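PDB 3TP4: computational Design of Enzyme from Synthetic construct, which probably carries a computationally designed, activated serine-containing catalytic triad on a TIM-barrel scaffold related to glycosyl hydrolase family 26. Local coordinates for residues 195-200 with 215-220; 232-235 with 239-242; 112-117 with 181-186. One frame throughout, in Å; residues are numbered along the deposited sequence.

Contact 1 (195-200 with 215-220)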
ATOM      1  N   GLU A 195       9.976   5.136   8.683  1.00 23.90           N
ATOM      2  CA  GLU A 195      11.164   5.425   7.889  1.00 24.78           C
ATOM      3  C   GLU A 195      11.307   4.438   6.739  1.00 27.34           C
ATOM      4  O   GLU A 195      11.782   4.809   5.668  1.00 23.92           O
ATOM      5  CB  GLU A 195      12.440   5.475   8.742  1.00 25.32           C
ATOM      6  CG  GLU A 195      12.430   6.608   9.757  1.00 25.82           C
ATOM      7  CD  GLU A 195      12.124   7.971   9.125  1.00 27.70           C
ATOM      8  OE1 GLU A 195      12.581   8.242   7.991  1.00 25.63           O
ATOM      9  OE2 GLU A 195      11.428   8.770   9.772  1.00 26.89           O
ATOM     10  N   LEU A 196      10.883   3.188   6.950  1.00 22.76           N
ATOM     11  CA  LEU A 196      10.934   2.190   5.880  1.00 25.54           C
ATOM     12  C   LEU A 196      10.004   2.608   4.743  1.00 26.32           C
ATOM     13  O   LEU A 196      10.384   2.579   3.572  1.00 25.56           O
ATOM     14  CB  LEU A 196      10.521   0.795   6.392  1.00 25.00           C
ATOM     15  CG  LEU A 196      10.155  -0.255   5.329  1.00 27.47           C
ATOM     16  CD1 LEU A 196      11.329  -0.555   4.414  1.00 26.89           C
ATOM     17  CD2 LEU A 196       9.619  -1.565   5.955  1.00 26.81           C
ATOM     18  N   TYR A 197       8.778   2.986   5.097  1.00 24.38           N
ATOM     19  CA  TYR A 197       7.791   3.374   4.092  1.00 20.51           C
ATOM     20  C   TYR A 197       8.295   4.617   3.349  1.00 20.29           C
ATOM     21  O   TYR A 197       8.220   4.689   2.115  1.00 23.81           O
ATOM     22  CB  TYR A 197       6.434   3.655   4.754  1.00 21.18           C
ATOM     23  CG  TYR A 197       5.275   3.802   3.780  1.00 21.69           C
ATOM     24  CD1 TYR A 197       5.120   4.958   3.018  1.00 23.53           C
ATOM     25  CD2 TYR A 197       4.322   2.795   3.646  1.00 24.54           C
ATOM     26  CE1 TYR A 197       4.050   5.100   2.123  1.00 22.14           C
ATOM     27  CE2 TYR A 197       3.251   2.926   2.758  1.00 24.04           C
ATOM     28  CZ  TYR A 197       3.125   4.079   2.001  1.00 25.11           C
ATOM     29  OH  TYR A 197       2.074   4.201   1.115  1.00 31.60           O
ATOM     30  N   ARG A 198       8.797   5.593   4.104  1.00 21.74           N
ATOM     31  CA  ARG A 198       9.241   6.871   3.522  1.00 26.10           C
ATOM     32  C   ARG A 198      10.413   6.660   2.566  1.00 27.35           C
ATOM     33  O   ARG A 198      10.418   7.190   1.453  1.00 26.76           O
ATOM     34  CB  ARG A 198       9.599   7.885   4.618  1.00 25.22           C
ATOM     35  CG  ARG A 198       8.371   8.409   5.394  1.00 27.19           C
ATOM     36  CD  ARG A 198       8.760   9.010   6.734  1.00 25.61           C
ATOM     37  NE  ARG A 198       7.596   9.445   7.503  1.00 23.86           N
ATOM     38  CZ  ARG A 198       7.639   9.798   8.789  1.00 27.24           C
ATOM     39  NH1 ARG A 198       8.780   9.760   9.463  1.00 26.19           N
ATOM     40  NH2 ARG A 198       6.535  10.185   9.407  1.00 28.31           N
ATOM     41  N   PHE A 199      11.406   5.886   3.004  1.00 27.76           N
ATOM     42  CA  PHE A 199      12.513   5.523   2.121  1.00 28.61           C
ATOM     43  C   PHE A 199      12.018   4.823   0.872  1.00 27.42           C
ATOM     44  O   PHE A 199      12.489   5.089  -0.224  1.00 23.84           O
ATOM     45  CB  PHE A 199      13.513   4.605   2.817  1.00 28.00           C
ATOM     46  CG  PHE A 199      14.591   4.094   1.901  1.00 26.52           C
ATOM     47  CD1 PHE A 199      15.636   4.922   1.512  1.00 27.38           C
ATOM     48  CD2 PHE A 199      14.558   2.789   1.423  1.00 26.03           C
ATOM     49  CE1 PHE A 199      16.629   4.461   0.667  1.00 29.35           C
ATOM     50  CE2 PHE A 199      15.553   2.314   0.581  1.00 23.87           C
ATOM     51  CZ  PHE A 199      16.583   3.154   0.193  1.00 28.20           C
ATOM     52  N   THR A 200      11.081   3.897   1.039  1.00 26.86           N
ATOM     53  CA  THR A 200      10.553   3.168  -0.106  1.00 27.65           C
ATOM     54  C   THR A 200      10.003   4.143  -1.149  1.00 30.43           C
ATOM     55  O   THR A 200      10.259   4.003  -2.363  1.00 22.44           O
ATOM     56  CB  THR A 200       9.447   2.186   0.326  1.00 29.15           C
ATOM     57  OG1 THR A 200      10.019   1.137   1.120  1.00 25.03           O
ATOM     58  CG2 THR A 200       8.751   1.574  -0.887  1.00 28.79           C
ATOM     59  N   TYR A 215       0.348   5.626  -4.006  1.00 25.50           N
ATOM     60  CA  TYR A 215       0.877   4.920  -2.846  1.00 23.94           C
ATOM     61  C   TYR A 215      -0.200   4.613  -1.823  1.00 28.02           C
ATOM     62  O   TYR A 215      -0.851   5.512  -1.310  1.00 24.15           O
ATOM     63  CB  TYR A 215       2.042   5.702  -2.225  1.00 21.25           C
ATOM     64  CG  TYR A 215       3.259   5.689  -3.120  1.00 21.50           C
ATOM     65  CD1 TYR A 215       3.472   6.702  -4.057  1.00 23.22           C
ATOM     66  CD2 TYR A 215       4.169   4.647  -3.059  1.00 25.65           C
ATOM     67  CE1 TYR A 215       4.575   6.688  -4.888  1.00 24.43           C
ATOM     68  CE2 TYR A 215       5.276   4.618  -3.891  1.00 27.64           C
ATOM     69  CZ  TYR A 215       5.472   5.640  -4.797  1.00 27.35           C
ATOM     70  OH  TYR A 215       6.569   5.600  -5.618  1.00 25.34           O
ATOM     71  N   ALA A 216      -0.391   3.328  -1.546  1.00 25.43           N
ATOM     72  CA  ALA A 216      -1.414   2.901  -0.601  1.00 25.02           C
ATOM     73  C   ALA A 216      -0.794   2.432   0.711  1.00 26.24           C
ATOM     74  O   ALA A 216       0.308   1.882   0.736  1.00 25.80           O
ATOM     75  CB  ALA A 216      -2.285   1.791  -1.214  1.00 25.85           C
ATOM     76  N   TRP A 217      -1.519   2.672   1.798  1.00 24.11           N
ATOM     77  CA  TRP A 217      -1.143   2.226   3.132  1.00 25.02           C
ATOM     78  C   TRP A 217      -2.415   1.851   3.876  1.00 24.64           C
ATOM     79  O   TRP A 217      -3.353   2.639   3.938  1.00 22.14           O
ATOM     80  CB  TRP A 217      -0.441   3.352   3.892  1.00 20.45           C
ATOM     81  CG  TRP A 217      -0.383   3.167   5.400  1.00 24.77           C
ATOM     82  CD1 TRP A 217       0.561   2.462   6.115  1.00 21.27           C
ATOM     83  CD2 TRP A 217      -1.292   3.716   6.370  1.00 25.25           C
ATOM     84  NE1 TRP A 217       0.290   2.556   7.477  1.00 22.71           N
ATOM     85  CE2 TRP A 217      -0.844   3.310   7.650  1.00 22.32           C
ATOM     86  CE3 TRP A 217      -2.447   4.509   6.280  1.00 26.60           C
ATOM     87  CZ2 TRP A 217      -1.508   3.677   8.822  1.00 21.82           C
ATOM     88  CZ3 TRP A 217      -3.102   4.864   7.437  1.00 28.64           C
ATOM     89  CH2 TRP A 217      -2.631   4.451   8.697  1.00 20.88           C
ATOM     90  N   GLY A 218      -2.450   0.645   4.425  1.00 19.12           N
ATOM     91  CA  GLY A 218      -3.541   0.235   5.300  1.00 22.92           C
ATOM     92  C   GLY A 218      -2.946  -0.533   6.464  1.00 23.13           C
ATOM     93  O   GLY A 218      -2.178  -1.470   6.248  1.00 24.36           O
ATOM     94  N   PRO A 219      -3.277  -0.135   7.705  1.00 23.38           N
ATOM     95  CA  PRO A 219      -2.559  -0.701   8.850  1.00 25.99           C
ATOM     96  C   PRO A 219      -3.188  -1.982   9.402  1.00 28.38           C
ATOM     97  O   PRO A 219      -2.659  -2.539  10.361  1.00 26.66           O
ATOM     98  CB  PRO A 219      -2.637   0.418   9.887  1.00 21.18           C
ATOM     99  CG  PRO A 219      -3.953   1.063   9.610  1.00 26.17           C
ATOM    100  CD  PRO A 219      -4.131   0.999   8.098  1.00 22.64           C
ATOM    101  N   GLY A 220      -4.284  -2.437   8.804  1.00 23.26           N
ATOM    102  CA  GLY A 220      -4.983  -3.614   9.301  1.00 27.36           C
ATOM    103  C   GLY A 220      -6.469  -3.320   9.442  1.00 28.48           C
ATOM    104  O   GLY A 220      -7.018  -2.539   8.672  1.00 24.26           O
TER

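Contact 2 (232-235 with 239-242)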
ATOM      1  N   ARG A 232      -1.294   4.806  14.233  1.00 25.07           N
ATOM      2  CA  ARG A 232      -0.009   4.520  14.884  1.00 31.08           C
ATOM      3  C   ARG A 232       1.160   4.435  13.896  1.00 33.74           C
ATOM      4  O   ARG A 232       2.237   4.975  14.153  1.00 27.21           O
ATOM      5  CB  ARG A 232      -0.082   3.243  15.737  1.00 36.17           C
ATOM      6  CG  ARG A 232      -0.360   3.522  17.215  1.00 51.52           C
ATOM      7  CD  ARG A 232      -0.857   2.283  17.977  1.00 57.39           C
ATOM      8  NE  ARG A 232       0.237   1.448  18.468  1.00 54.29           N
ATOM      9  CZ  ARG A 232       0.086   0.416  19.297  1.00 48.95           C
ATOM     10  NH1 ARG A 232      -1.121   0.079  19.740  1.00 41.55           N
ATOM     11  NH2 ARG A 232       1.149  -0.283  19.687  1.00 40.38           N
ATOM     12  N   THR A 233       0.939   3.769  12.763  1.00 28.75           N
ATOM     13  CA  THR A 233       2.010   3.515  11.812  1.00 24.38           C
ATOM     14  C   THR A 233       1.925   4.377  10.547  1.00 29.48           C
ATOM     15  O   THR A 233       2.604   4.102   9.555  1.00 25.88           O
ATOM     16  CB  THR A 233       2.042   2.019  11.407  1.00 28.67           C
ATOM     17  OG1 THR A 233       0.860   1.686  10.662  1.00 31.99           O
ATOM     18  CG2 THR A 233       2.113   1.127  12.662  1.00 23.16           C
ATOM     19  N   TYR A 234       1.097   5.419  10.586  1.00 25.51           N
ATOM     20  CA  TYR A 234       0.867   6.272   9.423  1.00 28.03           C
ATOM     21  C   TYR A 234       2.152   6.952   8.941  1.00 29.99           C
ATOM     22  O   TYR A 234       2.808   7.644   9.707  1.00 26.20           O
ATOM     23  CB  TYR A 234      -0.155   7.341   9.785  1.00 27.32           C
ATOM     24  CG  TYR A 234      -0.526   8.269   8.648  1.00 27.09           C
ATOM     25  CD1 TYR A 234      -0.985   7.762   7.433  1.00 25.39           C
ATOM     26  CD2 TYR A 234      -0.456   9.653   8.800  1.00 28.62           C
ATOM     27  CE1 TYR A 234      -1.342   8.609   6.397  1.00 28.30           C
ATOM     28  CE2 TYR A 234      -0.818  10.511   7.767  1.00 27.57           C
ATOM     29  CZ  TYR A 234      -1.255   9.977   6.567  1.00 25.96           C
ATOM     30  OH  TYR A 234      -1.614  10.814   5.536  1.00 24.95           O
ATOM     31  N   PRO A 235       2.516   6.764   7.663  1.00 24.42           N
ATOM     32  CA  PRO A 235       3.770   7.346   7.164  1.00 25.26           C
ATOM     33  C   PRO A 235       3.741   8.870   6.991  1.00 26.46           C
ATOM     34  O   PRO A 235       4.805   9.486   6.960  1.00 27.87           O
ATOM     35  CB  PRO A 235       3.963   6.655   5.798  1.00 22.99           C
ATOM     36  CG  PRO A 235       3.165   5.435   5.869  1.00 24.61           C
ATOM     37  CD  PRO A 235       1.951   5.806   6.708  1.00 21.76           C
ATOM     38  N   PHE A 239       3.322  11.147   1.953  1.00 23.93           N
ATOM     39  CA  PHE A 239       3.774   9.808   1.561  1.00 28.21           C
ATOM     40  C   PHE A 239       2.678   8.824   1.153  1.00 27.01           C
ATOM     41  O   PHE A 239       2.973   7.788   0.560  1.00 25.04           O
ATOM     42  CB  PHE A 239       4.621   9.199   2.686  1.00 27.15           C
ATOM     43  CG  PHE A 239       5.869   9.977   2.965  1.00 25.30           C
ATOM     44  CD1 PHE A 239       6.990   9.800   2.179  1.00 28.26           C
ATOM     45  CD2 PHE A 239       5.907  10.913   3.988  1.00 22.27           C
ATOM     46  CE1 PHE A 239       8.149  10.535   2.406  1.00 26.58           C
ATOM     47  CE2 PHE A 239       7.061  11.650   4.233  1.00 28.17           C
ATOM     48  CZ  PHE A 239       8.189  11.451   3.437  1.00 25.83           C
ATOM     49  N   VAL A 240       1.429   9.147   1.471  1.00 24.11           N
ATOM     50  CA  VAL A 240       0.304   8.241   1.226  1.00 24.37           C
ATOM     51  C   VAL A 240      -0.773   8.902   0.355  1.00 28.01           C
ATOM     52  O   VAL A 240      -1.197  10.022   0.648  1.00 28.50           O
ATOM     53  CB  VAL A 240      -0.356   7.827   2.560  1.00 24.89           C
ATOM     54  CG1 VAL A 240      -1.580   6.942   2.304  1.00 25.26           C
ATOM     55  CG2 VAL A 240       0.658   7.107   3.465  1.00 27.11           C
ATOM     56  N   ASP A 241      -1.203   8.217  -0.708  1.00 23.76           N
ATOM     57  CA  ASP A 241      -2.328   8.683  -1.533  1.00 23.31           C
ATOM     58  C   ASP A 241      -3.661   8.030  -1.133  1.00 25.35           C
ATOM     59  O   ASP A 241      -4.718   8.668  -1.185  1.00 24.79           O
ATOM     60  CB  ASP A 241      -2.092   8.365  -3.014  1.00 19.78           C
ATOM     61  CG  ASP A 241      -0.922   9.135  -3.617  1.00 25.66           C
ATOM     62  OD1 ASP A 241      -0.902  10.389  -3.520  1.00 30.18           O
ATOM     63  OD2 ASP A 241      -0.032   8.470  -4.200  1.00 24.44           O
ATOM     64  N   VAL A 242      -3.601   6.755  -0.758  1.00 20.26           N
ATOM     65  CA  VAL A 242      -4.802   5.939  -0.492  1.00 21.64           C
ATOM     66  C   VAL A 242      -4.726   5.310   0.898  1.00 26.54           C
ATOM     67  O   VAL A 242      -3.766   4.602   1.211  1.00 22.83           O
ATOM     68  CB  VAL A 242      -4.949   4.779  -1.521  1.00 24.45           C
ATOM     69  CG1 VAL A 242      -6.115   3.845  -1.147  1.00 25.72           C
ATOM     70  CG2 VAL A 242      -5.131   5.316  -2.948  1.00 24.24           C
TER

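Contact 3 (112-117 with 181-186). With ACY (acetic acid), chain C.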
ATOM      1  N   ALA A 112       3.221  -5.309  -1.641  1.00 29.32           N
ATOM      2  CA  ALA A 112       4.409  -6.027  -1.190  1.00 32.04           C
ATOM      3  C   ALA A 112       4.187  -6.459   0.251  1.00 31.70           C
ATOM      4  O   ALA A 112       4.148  -5.620   1.157  1.00 29.99           O
ATOM      5  CB  ALA A 112       5.649  -5.133  -1.295  1.00 30.11           C
ATOM      6  N   GLY A 113       4.019  -7.761   0.460  1.00 33.18           N
ATOM      7  CA  GLY A 113       3.760  -8.289   1.785  1.00 32.03           C
ATOM      8  C   GLY A 113       5.037  -8.331   2.593  1.00 32.01           C
ATOM      9  O   GLY A 113       6.100  -7.938   2.106  1.00 32.55           O
ATOM     10  N   VAL A 114       4.954  -8.806   3.830  1.00 34.37           N
ATOM     11  CA  VAL A 114       6.137  -8.812   4.677  1.00 28.28           C
ATOM     12  C   VAL A 114       6.755 -10.209   4.855  1.00 32.22           C
ATOM     13  O   VAL A 114       7.453 -10.467   5.839  1.00 44.48           O
ATOM     14  CB  VAL A 114       5.898  -8.081   6.034  1.00 25.57           C
ATOM     15  CG1 VAL A 114       5.610  -6.588   5.792  1.00 27.57           C
ATOM     16  CG2 VAL A 114       4.762  -8.720   6.818  1.00 30.52           C
ATOM     17  N   GLU A 115       6.537 -11.088   3.881  0.50 17.73           N
ATOM     18  CA  GLU A 115       7.096 -12.437   3.940  0.50 31.99           C
ATOM     19  C   GLU A 115       8.617 -12.434   4.054  0.50 40.74           C
ATOM     20  O   GLU A 115       9.187 -13.182   4.846  0.50 39.13           O
ATOM     21  CB  GLU A 115       6.667 -13.271   2.731  0.50 31.75           C
ATOM     22  CG  GLU A 115       5.194 -13.628   2.718  0.50 33.17           C
ATOM     23  CD  GLU A 115       4.311 -12.422   2.464  0.50 29.27           C
ATOM     24  OE1 GLU A 115       4.767 -11.496   1.760  0.50 26.28           O
ATOM     25  OE2 GLU A 115       3.165 -12.405   2.966  0.50 30.79           O
ATOM     26  N   ASN A 116       9.276 -11.588   3.268  1.00 46.38           N
ATOM     27  CA  ASN A 116      10.735 -11.524   3.298  1.00 47.78           C
ATOM     28  C   ASN A 116      11.298 -11.143   4.659  1.00 47.42           C
ATOM     29  O   ASN A 116      12.498 -11.283   4.896  1.00 51.06           O
ATOM     30  CB  ASN A 116      11.264 -10.569   2.230  1.00 48.37           C
ATOM     31  CG  ASN A 116      11.213 -11.168   0.847  1.00 59.06           C
ATOM     32  OD1 ASN A 116      11.610 -12.314   0.644  1.00 69.13           O
ATOM     33  ND2 ASN A 116      10.715 -10.401  -0.117  1.00 65.70           N
ATOM     34  N   PHE A 117      10.436 -10.664   5.549  1.00 43.50           N
ATOM     35  CA  PHE A 117      10.866 -10.229   6.871  1.00 43.47           C
ATOM     36  C   PHE A 117      10.845 -11.372   7.898  1.00 56.81           C
ATOM     37  O   PHE A 117      11.047 -11.151   9.097  1.00 54.28           O
ATOM     38  CB  PHE A 117      10.013  -9.049   7.360  1.00 45.75           C
ATOM     39  CG  PHE A 117      10.188  -7.778   6.551  1.00 43.44           C
ATOM     40  CD1 PHE A 117       9.460  -7.575   5.386  1.00 36.72           C
ATOM     41  CD2 PHE A 117      11.066  -6.784   6.971  1.00 44.50           C
ATOM     42  CE1 PHE A 117       9.611  -6.412   4.636  1.00 31.17           C
ATOM     43  CE2 PHE A 117      11.223  -5.605   6.234  1.00 36.81           C
ATOM     44  CZ  PHE A 117      10.491  -5.417   5.069  1.00 30.05           C
ATOM     45  N   PHE A 181      -4.829  -8.469  10.275  1.00 24.13           N
ATOM     46  CA  PHE A 181      -3.695  -8.028   9.459  1.00 24.15           C
ATOM     47  C   PHE A 181      -2.847  -6.891  10.051  1.00 28.47           C
ATOM     48  O   PHE A 181      -2.363  -6.036   9.304  1.00 27.99           O
ATOM     49  CB  PHE A 181      -4.177  -7.602   8.048  1.00 27.06           C
ATOM     50  CG  PHE A 181      -5.035  -8.632   7.341  1.00 31.50           C
ATOM     51  CD1 PHE A 181      -4.461  -9.615   6.550  1.00 34.52           C
ATOM     52  CD2 PHE A 181      -6.418  -8.595   7.449  1.00 29.85           C
ATOM     53  CE1 PHE A 181      -5.253 -10.555   5.893  1.00 32.18           C
ATOM     54  CE2 PHE A 181      -7.218  -9.531   6.799  1.00 31.49           C
ATOM     55  CZ  PHE A 181      -6.635 -10.511   6.018  1.00 31.71           C
ATOM     56  N   TRP A 182      -2.654  -6.852  11.369  1.00 24.88           N
ATOM     57  CA  TRP A 182      -1.730  -5.863  11.916  1.00 23.75           C
ATOM     58  C   TRP A 182      -0.319  -6.419  11.791  1.00 23.40           C
ATOM     59  O   TRP A 182      -0.074  -7.567  12.154  1.00 29.27           O
ATOM     60  CB  TRP A 182      -1.983  -5.583  13.402  1.00 22.49           C
ATOM     61  CG  TRP A 182      -3.319  -5.021  13.786  1.00 23.17           C
ATOM     62  CD1 TRP A 182      -4.516  -5.185  13.140  1.00 21.93           C
ATOM     63  CD2 TRP A 182      -3.590  -4.221  14.938  1.00 21.80           C
ATOM     64  NE1 TRP A 182      -5.513  -4.532  13.829  1.00 21.56           N
ATOM     65  CE2 TRP A 182      -4.969  -3.930  14.934  1.00 21.39           C
ATOM     66  CE3 TRP A 182      -2.796  -3.722  15.976  1.00 24.93           C
ATOM     67  CZ2 TRP A 182      -5.575  -3.161  15.934  1.00 21.05           C
ATOM     68  CZ3 TRP A 182      -3.394  -2.953  16.961  1.00 27.70           C
ATOM     69  CH2 TRP A 182      -4.766  -2.684  16.937  1.00 23.55           C
ATOM     70  N   TRP A 183       0.617  -5.614  11.305  1.00 22.46           N
ATOM     71  CA  TRP A 183       2.010  -6.059  11.268  1.00 25.46           C
ATOM     72  C   TRP A 183       2.607  -5.811  12.640  1.00 26.17           C
ATOM     73  O   TRP A 183       2.893  -4.667  12.992  1.00 25.47           O
ATOM     74  CB  TRP A 183       2.815  -5.279  10.221  1.00 25.84           C
ATOM     75  CG  TRP A 183       4.202  -5.848  10.008  1.00 33.18           C
ATOM     76  CD1 TRP A 183       4.683  -7.038  10.485  1.00 34.84           C
ATOM     77  CD2 TRP A 183       5.272  -5.254   9.260  1.00 29.13           C
ATOM     78  NE1 TRP A 183       5.989  -7.219  10.080  1.00 34.90           N
ATOM     79  CE2 TRP A 183       6.371  -6.144   9.323  1.00 32.93           C
ATOM     80  CE3 TRP A 183       5.409  -4.060   8.539  1.00 25.60           C
ATOM     81  CZ2 TRP A 183       7.590  -5.873   8.696  1.00 36.09           C
ATOM     82  CZ3 TRP A 183       6.621  -3.794   7.915  1.00 29.38           C
ATOM     83  CH2 TRP A 183       7.695  -4.696   7.999  1.00 35.70           C
ATOM     84  N   GLY A 184       2.770  -6.866  13.434  1.00 24.79           N
ATOM     85  CA  GLY A 184       3.273  -6.702  14.791  1.00 29.45           C
ATOM     86  C   GLY A 184       4.568  -5.891  14.900  1.00 31.02           C
ATOM     87  O   GLY A 184       4.726  -5.077  15.809  1.00 32.43           O
ATOM     88  N   ALA A 185       5.503  -6.101  13.978  1.00 33.90           N
ATOM     89  CA  ALA A 185       6.763  -5.360  14.046  1.00 35.57           C
ATOM     90  C   ALA A 185       6.540  -3.856  13.869  1.00 28.28           C
ATOM     91  O   ALA A 185       7.169  -3.042  14.541  1.00 27.36           O
ATOM     92  CB  ALA A 185       7.760  -5.886  13.021  1.00 35.22           C
ATOM     93  N   ALA A 186       5.623  -3.492  12.978  1.00 26.23           N
ATOM     94  CA  ALA A 186       5.348  -2.078  12.709  1.00 25.32           C
ATOM     95  C   ALA A 186       4.702  -1.393  13.907  1.00 32.05           C
ATOM     96  O   ALA A 186       5.034  -0.250  14.257  1.00 29.25           O
ATOM     97  CB  ALA A 186       4.469  -1.922  11.437  1.00 25.01           C
TER
HETATM   98  C   ACY C 476      -5.708 -11.351  13.879  1.00 54.80           C
HETATM   99  O   ACY C 476      -5.420 -10.501  12.977  1.00 41.15           O
HETATM  100  OXT ACY C 476      -5.203 -11.256  15.037  1.00 60.29           O
HETATM  101  CH3 ACY C 476      -6.747 -12.397  13.625  1.00 42.58           C

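Contact 1 (195-200 with 215-220)
Tyr197 reaches from helix 190-207 to Tyr215, Ala216 and Trp217 on strand 213-217. This is the helix-to-strand half of a beta-alpha-beta crossover in a TIM barrel. Strand 168-174 precedes the helix and pairs in parallel with strand 213-217. The short helix and strand axes run nearly antiparallel, at 167°, and come within 11.3 Å. Tyr197 spans much of this distance; its CG lies anti to the backbone N (chi1 -169°), which directs the ring toward the strand.

Tyr215 comes first. Tyr215 CB packs on the phenol oxygen, 3.7 Å from Tyr197 OH. Its side chain also touches Val201 and Leu204, farther along the same helix.

At Ala216 the methyl points away from the helix and touches Val169. Its carbonyl takes part instead. Tyr197 OH donates a weak hydrogen bond to Ala216 O at 2.9 Å, and this oxygen lies at the edge of the tyrosine ring, in its plane. The buried hydroxyl thus has a backbone acceptor.

Trp217 is next. Trp217 CB lies 3.9 Å from Tyr197 CE2. Beyond CB the indole leads off from the helix segment. It presents an edge to the face of the tyrosine ring in an offset edge-to-face pair. The planes stand at 86°, and the centroid of the Trp217 five-membered ring is 5.9 Å from that of Tyr197. Tyr230 also meets the indole edge-to-face.

After the strand, the chain turns through Gly218 into Pro219. Gly218 O accepts from Arg171. The Pro219 ring folds back over the indole, and Pro219 CD sits 3.7 Å above one face of Trp217, toward the rim.

Contact 2 (232-235 with 239-242)
Val240 CG2 touches both the Tyr234 ring and the Pro235 ring. All three residues belong to the loop from helix 227-230 to barrel strand 242-249. Val240 has CG1 anti to its backbone N (chi1 177°). The other methyl, CG2, is therefore anti to the carbonyl carbon and faces the 232-235 segment. Val240 CG2 lies 3.7 Å from Pro235 CD. The same methyl, Val240 CG2, is 3.9 Å from Tyr234 CE1. The valine and proline side chains cross at about a right angle.

Tyr234 is extended, with CG opposite its backbone N (chi1 -178°). This carries CE1 to the valine, while its hydroxyl hydrogen-bonds Asp237 in the short link between the segments. The same ring meets Trp217 edge-to-face.

Phe239 packs on the proline instead. Phe239 CB lies 4.1 Å from Pro235 CB. Phe239 CD2 comes to 3.5 Å from Pro235 O, which approaches the ring obliquely. That carbonyl also accepts a hydrogen bond from Arg198 NE on helix 190-207.

No hydrogen bond joins the two segments. Their mutual fit rests on apolar packing around Val240 CG2 and Pro235, while the polar groups Tyr234 OH and Pro235 O find their partners elsewhere. The contact therefore probably depends on close apolar fit, with Pro235, Phe239 and Val240 buried.

Contact 3 (112-117 with 181-186)
Trp183 has CG anti to its backbone N (chi1 -171°), which swings the indole toward Val114 and Phe117. With CG1 anti to its carbonyl carbon, Val114 lays this methyl over the face of the indole six-membered ring. The result is a CH-pi contact. Val114 CG1 lies 3.4 Å from the centroid of the Trp183 six-membered ring, and only 4° off the ring normal. The second methyl reaches the five-membered ring, with Val114 CG2 3.8 Å from Trp183 NE1.

Phe117 meets the same indole in another way. The far edge of Trp183 points at the phenylalanine face in an edge-to-face pair. The planes stand at 67° and the six-membered ring centroids are 5.0 Å apart. Trp183 CH2 is 3.9 Å above the Phe117 plane, over its centre. On the indole face opposite Val114, Ala185 CB lies 3.6 Å above the Trp183 plane, toward the rim.

The contact joins the loop after barrel strand 107-113 to the start of helix 184-188, where Trp183 is the N-cap residue. Leu131 of helix 130-134 also touches the indole. Nearby, Phe181 N gives a weak hydrogen bond to an acetate, probably from the crystallisation liquor.

Replacing Trp183 by an alanine is likely to leave Val114 CG1 and the Phe117 face without their aromatic partner and to open a gap between the segments.

With no hydrogen bond across the segments, dispersion and weak CH-pi and ring-edge attraction link these two barrel loops.

In the fold
Contacts 1 and 2 are close neighbours, with centres about 6 Å apart. Tyr215 O and Asp241 N probably form a hydrogen bond at 2.8 Å, just before strand 242-249 begins. Contact 3 lies about 11 Å from contact 1, centre to centre. Leu196 bridges them, with Leu196 CD2 4.0 Å from Phe117 CZ. The centres of contacts 2 and 3 are about 15 Å apart, but the two touch where Thr233 CG2 comes 3.6 Å from Ala186 O. Ser70, His37 and Glu320, which are consistent with the designed triad, lie on other strands of the same barrel.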